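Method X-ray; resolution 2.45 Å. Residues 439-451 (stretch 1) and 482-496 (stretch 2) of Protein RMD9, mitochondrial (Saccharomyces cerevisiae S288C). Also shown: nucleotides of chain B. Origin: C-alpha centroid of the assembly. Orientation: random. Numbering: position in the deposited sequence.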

# COMPACT_ATOMS: atom_id res chain seq x y z
N TYR A 439 -17.99 5.29 -10.64
CA TYR A 439 -18.35 5.96 -11.88
C TYR A 439 -17.18 5.97 -12.86
O TYR A 439 -17.39 5.90 -14.07
CB TYR A 439 -18.84 7.38 -11.59
CG TYR A 439 -20.05 7.42 -10.68
CD1 TYR A 439 -19.90 7.42 -9.29
CD2 TYR A 439 -21.33 7.46 -11.20
CE1 TYR A 439 -21.01 7.46 -8.46
CE2 TYR A 439 -22.44 7.50 -10.37
CZ TYR A 439 -22.27 7.50 -9.00
OH TYR A 439 -23.37 7.54 -8.17
N ARG A 440 -15.95 6.05 -12.35
CA ARG A 440 -14.79 5.92 -13.23
C ARG A 440 -14.71 4.53 -13.84
O ARG A 440 -14.48 4.38 -15.05
CB ARG A 440 -13.50 6.24 -12.46
CG ARG A 440 -13.26 7.71 -12.23
CD ARG A 440 -12.07 7.95 -11.32
NE ARG A 440 -11.79 9.37 -11.15
CZ ARG A 440 -10.90 9.86 -10.29
NH1 ARG A 440 -10.20 9.04 -9.52
NH2 ARG A 440 -10.72 11.17 -10.20
N ILE A 441 -14.92 3.49 -13.03
CA ILE A 441 -14.81 2.12 -13.52
C ILE A 441 -15.95 1.80 -14.47
O ILE A 441 -15.77 1.11 -15.48
CB ILE A 441 -14.75 1.13 -12.34
CG1 ILE A 441 -13.53 1.44 -11.46
CG2 ILE A 441 -14.69 -0.30 -12.85
CD1 ILE A 441 -13.57 0.74 -10.13
N LEU A 442 -17.16 2.28 -14.16
CA LEU A 442 -18.30 2.04 -15.03
C LEU A 442 -18.07 2.62 -16.42
O LEU A 442 -18.46 2.02 -17.43
CB LEU A 442 -19.57 2.62 -14.41
CG LEU A 442 -20.19 1.82 -13.26
CD1 LEU A 442 -21.21 2.65 -12.50
CD2 LEU A 442 -20.83 0.55 -13.79
N LEU A 443 -17.43 3.79 -16.50
CA LEU A 443 -17.04 4.32 -17.80
C LEU A 443 -15.95 3.48 -18.44
O LEU A 443 -16.02 3.15 -19.63
CB LEU A 443 -16.59 5.77 -17.66
CG LEU A 443 -16.07 6.44 -18.94
CD1 LEU A 443 -17.14 6.45 -20.02
CD2 LEU A 443 -15.57 7.85 -18.66
N LYS A 444 -14.93 3.11 -17.66
CA LYS A 444 -13.84 2.29 -18.18
C LYS A 444 -14.34 0.96 -18.71
O LYS A 444 -13.80 0.43 -19.69
CB LYS A 444 -12.78 2.07 -17.09
CG LYS A 444 -11.53 1.34 -17.54
CD LYS A 444 -10.67 0.94 -16.35
CE LYS A 444 -9.26 0.55 -16.77
NZ LYS A 444 -9.23 -0.50 -17.82
N SER A 445 -15.37 0.40 -18.07
CA SER A 445 -15.86 -0.93 -18.45
C SER A 445 -16.37 -0.97 -19.88
O SER A 445 -16.36 -2.03 -20.51
CB SER A 445 -16.96 -1.37 -17.48
OG SER A 445 -16.46 -1.47 -16.16
N LEU A 446 -16.83 0.16 -20.42
CA LEU A 446 -17.35 0.19 -21.77
C LEU A 446 -16.28 -0.12 -22.81
O LEU A 446 -16.62 -0.54 -23.93
CB LEU A 446 -18.00 1.54 -22.06
CG LEU A 446 -19.18 1.90 -21.15
CD1 LEU A 446 -19.78 3.24 -21.55
CD2 LEU A 446 -20.24 0.81 -21.18
N GLY A 447 -15.01 0.08 -22.48
CA GLY A 447 -13.92 -0.26 -23.37
C GLY A 447 -13.63 -1.73 -23.51
O GLY A 447 -12.79 -2.11 -24.34
N SER A 448 -14.28 -2.59 -22.73
CA SER A 448 -14.09 -4.03 -22.81
C SER A 448 -15.23 -4.76 -23.49
O SER A 448 -15.15 -5.99 -23.65
CB SER A 448 -13.88 -4.63 -21.41
OG SER A 448 -12.67 -4.16 -20.83
N ILE A 449 -16.29 -4.06 -23.89
CA ILE A 449 -17.42 -4.69 -24.56
C ILE A 449 -17.66 -3.98 -25.88
O ILE A 449 -17.31 -2.81 -26.07
CB ILE A 449 -18.70 -4.65 -23.69
CG1 ILE A 449 -19.10 -3.20 -23.39
CG2 ILE A 449 -18.51 -5.46 -22.41
CD1 ILE A 449 -20.44 -3.07 -22.69
N ASP A 450 -18.26 -4.71 -26.82
CA ASP A 450 -18.67 -4.13 -28.09
C ASP A 450 -20.13 -3.70 -28.09
O ASP A 450 -20.50 -2.81 -28.86
CB ASP A 450 -18.43 -5.12 -29.23
CG ASP A 450 -16.98 -5.53 -29.35
OD1 ASP A 450 -16.16 -4.99 -28.57
OD2 ASP A 450 -16.66 -6.38 -30.20
N ASN A 451 -20.96 -4.30 -27.23
CA ASN A 451 -22.39 -4.02 -27.18
C ASN A 451 -22.64 -2.73 -26.39
O ASN A 451 -23.14 -2.72 -25.26
CB ASN A 451 -23.14 -5.20 -26.57
CG ASN A 451 -24.64 -5.03 -26.61
OD1 ASN A 451 -25.16 -4.24 -27.39
ND2 ASN A 451 -25.34 -5.76 -25.76
P U B 13 -2.89 5.98 -16.90
OP1 U B 13 -3.38 7.18 -17.62
OP2 U B 13 -3.49 4.65 -17.19
O5' U B 13 -1.32 5.86 -17.12
C5' U B 13 -0.54 4.96 -16.35
C4' U B 13 0.79 4.70 -17.01
O4' U B 13 0.58 3.95 -18.23
C3' U B 13 1.55 5.94 -17.45
O3' U B 13 2.33 6.50 -16.40
C2' U B 13 2.40 5.44 -18.61
O2' U B 13 3.56 4.78 -18.14
C1' U B 13 1.47 4.39 -19.23
N1 U B 13 0.67 4.92 -20.36
C2 U B 13 1.31 5.26 -21.55
O2 U B 13 2.51 5.16 -21.72
N3 U B 13 0.48 5.73 -22.53
C4 U B 13 -0.89 5.89 -22.47
O4 U B 13 -1.50 6.32 -23.45
C5 U B 13 -1.48 5.51 -21.22
C6 U B 13 -0.69 5.05 -20.24
P U B 11 -7.53 -0.91 -10.20
OP1 U B 11 -7.38 -1.85 -11.34
OP2 U B 11 -6.34 -0.55 -9.39
O5' U B 11 -8.18 0.44 -10.75
C5' U B 11 -9.32 0.41 -11.60
C4' U B 11 -9.85 1.80 -11.85
O4' U B 11 -10.41 2.34 -10.62
C3' U B 11 -8.83 2.84 -12.28
O3' U B 11 -8.50 2.76 -13.65
C2' U B 11 -9.51 4.14 -11.87
O2' U B 11 -10.51 4.50 -12.81
C1' U B 11 -10.19 3.73 -10.57
N1 U B 11 -9.35 4.03 -9.39
C2 U B 11 -9.26 5.34 -8.96
O2 U B 11 -9.83 6.27 -9.51
N3 U B 11 -8.46 5.53 -7.86
C4 U B 11 -7.77 4.57 -7.16
O4 U B 11 -7.09 4.89 -6.19
C5 U B 11 -7.91 3.24 -7.67
C6 U B 11 -8.68 3.02 -8.74
P C B 12 -6.98 2.51 -14.09
OP1 C B 12 -6.96 2.30 -15.56
OP2 C B 12 -6.41 1.47 -13.19
O5' C B 12 -6.25 3.89 -13.79
C5' C B 12 -6.46 5.02 -14.63
C4' C B 12 -5.33 6.01 -14.55
O4' C B 12 -5.46 6.80 -13.33
C3' C B 12 -3.91 5.43 -14.54
O3' C B 12 -3.05 6.25 -15.32
C2' C B 12 -3.51 5.52 -13.07
O2' C B 12 -2.12 5.62 -12.84
C1' C B 12 -4.25 6.78 -12.61
N1 C B 12 -4.57 6.80 -11.18
C2 C B 12 -4.30 7.96 -10.45
O2 C B 12 -3.80 8.94 -11.03
N3 C B 12 -4.59 8.00 -9.13
C4 C B 12 -5.12 6.94 -8.53
N4 C B 12 -5.39 7.03 -7.22
C5 C B 12 -5.41 5.73 -9.25
C6 C B 12 -5.12 5.71 -10.56
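Stretch 2 (482-496) SALRDATVVWSQSKR

What forms the apolar centre of the contact? Leu 443 points toward stretch 2, and with chi1 t and chi2 p its two methyl groups reach different neighbours. Its CD2 lies 4.0 Å from the CB of Ala 483 and 4.0 Å from the CB of Leu 484, while its CD1 lies 4.3 Å from the CB of Ala 487. Leu 446 adds its own CB, 4.2 Å from the CB of Ala 487. The two alanines are four residues apart, and both methyl groups also come close to the backbone of stretch 1: the CB of Ala 483 is 3.5 Å from the O of Arg 440, and the CB of Ala 487 is 3.4 Å from the O of Leu 443.

How do the two backbones run? Stretch 2 begins in a helix, 482-486, that lies beside helix 439-445 in nearly the same direction, with 18° between their axes and a closest approach of 7.7 Å. Further on, a second helix, 489-496, carries the chain onward, with Thr 488 at its N-cap position. Meanwhile stretch 1 leaves its helix and is extended at Ile 449, with phi/psi of -125/154°.

Why can the chains come so close at Gly 447? Its CA is 3.6 Å from the CA of Ala 487, compared with 4.6 Å between the CA atoms of Lys 444 and Ala 483. It also makes a CA-H...O contact, with its CA 3.4 Å from the O of Asp 486. A CB here would point toward stretch 2 and stand 2.0 Å from that same Asp 486 O, a clash, so the close approach depends on the absence of a side chain.

What holds the polar edge? Trp 491 points toward stretch 1, and its NE1 donates a nearly straight hydrogen bond to the OD1 of Asp 450, at 2.8 Å and 164°. The acceptor lies at the ring edge near its plane, as does the O of Gly 447, 3.5 Å from Trp 491 CD1. One turn on, Lys 495 approaches the same carboxylate: its NZ is 3.3 Å from the OD2 of Asp 450, a salt bridge with a weak hydrogen bond. At the RNA side, the NZ of Lys 444 forms a salt bridge with the OD2 of Asp 486 at 3.5 Å, and the CE of Lys 444 passes 3.1 Å from the OP1 of C12 of chain B. Asp 486 is also bridged within stretch 2, its OD1 accepting from the NH2 of Arg 485 at 3.0 Å.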

# COMPACT_ATOMS: atom_id res chain seq x y z
N SER A 482 -8.44 9.13 -18.22
CA SER A 482 -7.96 7.80 -18.57
C SER A 482 -9.11 6.82 -18.75
O SER A 482 -9.03 5.92 -19.60
CB SER A 482 -7.00 7.29 -17.48
OG SER A 482 -5.81 8.06 -17.44
N ALA A 483 -10.19 6.99 -17.99
CA ALA A 483 -11.36 6.12 -18.15
C ALA A 483 -12.06 6.38 -19.48
O ALA A 483 -12.51 5.44 -20.13
CB ALA A 483 -12.33 6.33 -16.98
N LEU A 484 -12.16 7.65 -19.88
CA LEU A 484 -12.75 7.95 -21.18
C LEU A 484 -11.86 7.46 -22.32
O LEU A 484 -12.35 6.97 -23.34
CB LEU A 484 -13.01 9.45 -21.30
CG LEU A 484 -13.81 9.95 -22.51
CD1 LEU A 484 -15.26 9.48 -22.44
CD2 LEU A 484 -13.74 11.47 -22.59
N ARG A 485 -10.54 7.59 -22.15
CA ARG A 485 -9.61 7.07 -23.15
C ARG A 485 -9.71 5.56 -23.27
O ARG A 485 -9.73 5.02 -24.39
CB ARG A 485 -8.19 7.50 -22.81
CG ARG A 485 -7.11 6.78 -23.59
CD ARG A 485 -6.30 5.89 -22.67
NE ARG A 485 -5.57 6.67 -21.67
CZ ARG A 485 -5.03 6.17 -20.57
NH1 ARG A 485 -4.39 6.96 -19.73
NH2 ARG A 485 -5.15 4.87 -20.30
N ASP A 486 -9.79 4.85 -22.14
CA ASP A 486 -9.89 3.40 -22.18
C ASP A 486 -11.19 2.92 -22.81
O ASP A 486 -11.23 1.81 -23.35
CB ASP A 486 -9.76 2.83 -20.76
CG ASP A 486 -8.32 2.81 -20.28
OD1 ASP A 486 -7.42 3.12 -21.09
OD2 ASP A 486 -8.09 2.50 -19.09
N ALA A 487 -12.24 3.73 -22.77
CA ALA A 487 -13.52 3.36 -23.36
C ALA A 487 -13.63 3.72 -24.83
O ALA A 487 -14.64 3.39 -25.46
CB ALA A 487 -14.67 4.01 -22.58
N THR A 488 -12.63 4.40 -25.39
CA THR A 488 -12.70 4.82 -26.79
C THR A 488 -11.44 4.41 -27.55
O THR A 488 -11.48 3.48 -28.36
CB THR A 488 -12.90 6.33 -26.88
OG1 THR A 488 -11.81 7.01 -26.25
CG2 THR A 488 -14.21 6.75 -26.21
N VAL A 489 -10.33 5.09 -27.27
CA VAL A 489 -9.10 4.90 -28.05
C VAL A 489 -8.58 3.47 -27.91
O VAL A 489 -8.22 2.82 -28.90
CB VAL A 489 -8.04 5.92 -27.61
CG1 VAL A 489 -6.76 5.76 -28.44
CG2 VAL A 489 -8.59 7.32 -27.73
N VAL A 490 -8.53 2.96 -26.67
CA VAL A 490 -7.99 1.63 -26.44
C VAL A 490 -8.87 0.57 -27.11
O VAL A 490 -8.36 -0.38 -27.71
CB VAL A 490 -7.84 1.37 -24.93
CG1 VAL A 490 -7.17 0.03 -24.68
CG2 VAL A 490 -7.03 2.49 -24.29
N TRP A 491 -10.19 0.74 -27.02
CA TRP A 491 -11.09 -0.18 -27.70
C TRP A 491 -10.90 -0.13 -29.21
O TRP A 491 -10.86 -1.18 -29.88
CB TRP A 491 -12.54 0.13 -27.33
CG TRP A 491 -13.56 -0.72 -28.03
CD1 TRP A 491 -14.10 -1.90 -27.59
CD2 TRP A 491 -14.18 -0.46 -29.30
NE1 TRP A 491 -15.00 -2.39 -28.50
CE2 TRP A 491 -15.07 -1.52 -29.56
CE3 TRP A 491 -14.05 0.56 -30.24
CZ2 TRP A 491 -15.83 -1.59 -30.73
CZ3 TRP A 491 -14.81 0.50 -31.39
CH2 TRP A 491 -15.69 -0.57 -31.63
N SER A 492 -10.76 1.07 -29.78
CA SER A 492 -10.55 1.20 -31.21
C SER A 492 -9.21 0.60 -31.63
O SER A 492 -9.13 -0.14 -32.61
CB SER A 492 -10.64 2.66 -31.64
OG SER A 492 -11.87 3.24 -31.24
N GLN A 493 -8.14 0.92 -30.89
CA GLN A 493 -6.85 0.30 -31.16
C GLN A 493 -6.92 -1.22 -31.03
O GLN A 493 -6.29 -1.94 -31.80
CB GLN A 493 -5.78 0.87 -30.23
CG GLN A 493 -4.37 0.34 -30.48
CD GLN A 493 -3.78 0.84 -31.78
OE1 GLN A 493 -3.83 2.03 -32.08
NE2 GLN A 493 -3.22 -0.07 -32.57
N SER A 494 -7.69 -1.72 -30.06
CA SER A 494 -7.82 -3.16 -29.88
C SER A 494 -8.47 -3.81 -31.09
O SER A 494 -7.96 -4.81 -31.62
CB SER A 494 -8.62 -3.46 -28.61
OG SER A 494 -8.91 -4.85 -28.52
N LYS A 495 -9.60 -3.26 -31.56
CA LYS A 495 -10.27 -3.86 -32.70
C LYS A 495 -9.47 -3.68 -33.98
O LYS A 495 -9.54 -4.52 -34.88
CB LYS A 495 -11.67 -3.26 -32.86
CG LYS A 495 -12.61 -3.59 -31.70
CD LYS A 495 -12.69 -5.10 -31.48
CE LYS A 495 -13.41 -5.42 -30.19
NZ LYS A 495 -13.43 -6.89 -29.91
N ARG A 496 -8.69 -2.60 -34.08
CA ARG A 496 -7.83 -2.41 -35.24
C ARG A 496 -6.72 -3.46 -35.27
O ARG A 496 -6.44 -4.05 -36.32
CB ARG A 496 -7.23 -1.00 -35.22
CG ARG A 496 -6.17 -0.76 -36.29
CD ARG A 496 -6.78 -0.65 -37.68
NE ARG A 496 -7.57 0.56 -37.84
CZ ARG A 496 -7.06 1.76 -38.11
NH1 ARG A 496 -5.75 1.91 -38.25
NH2 ARG A 496 -7.86 2.81 -38.24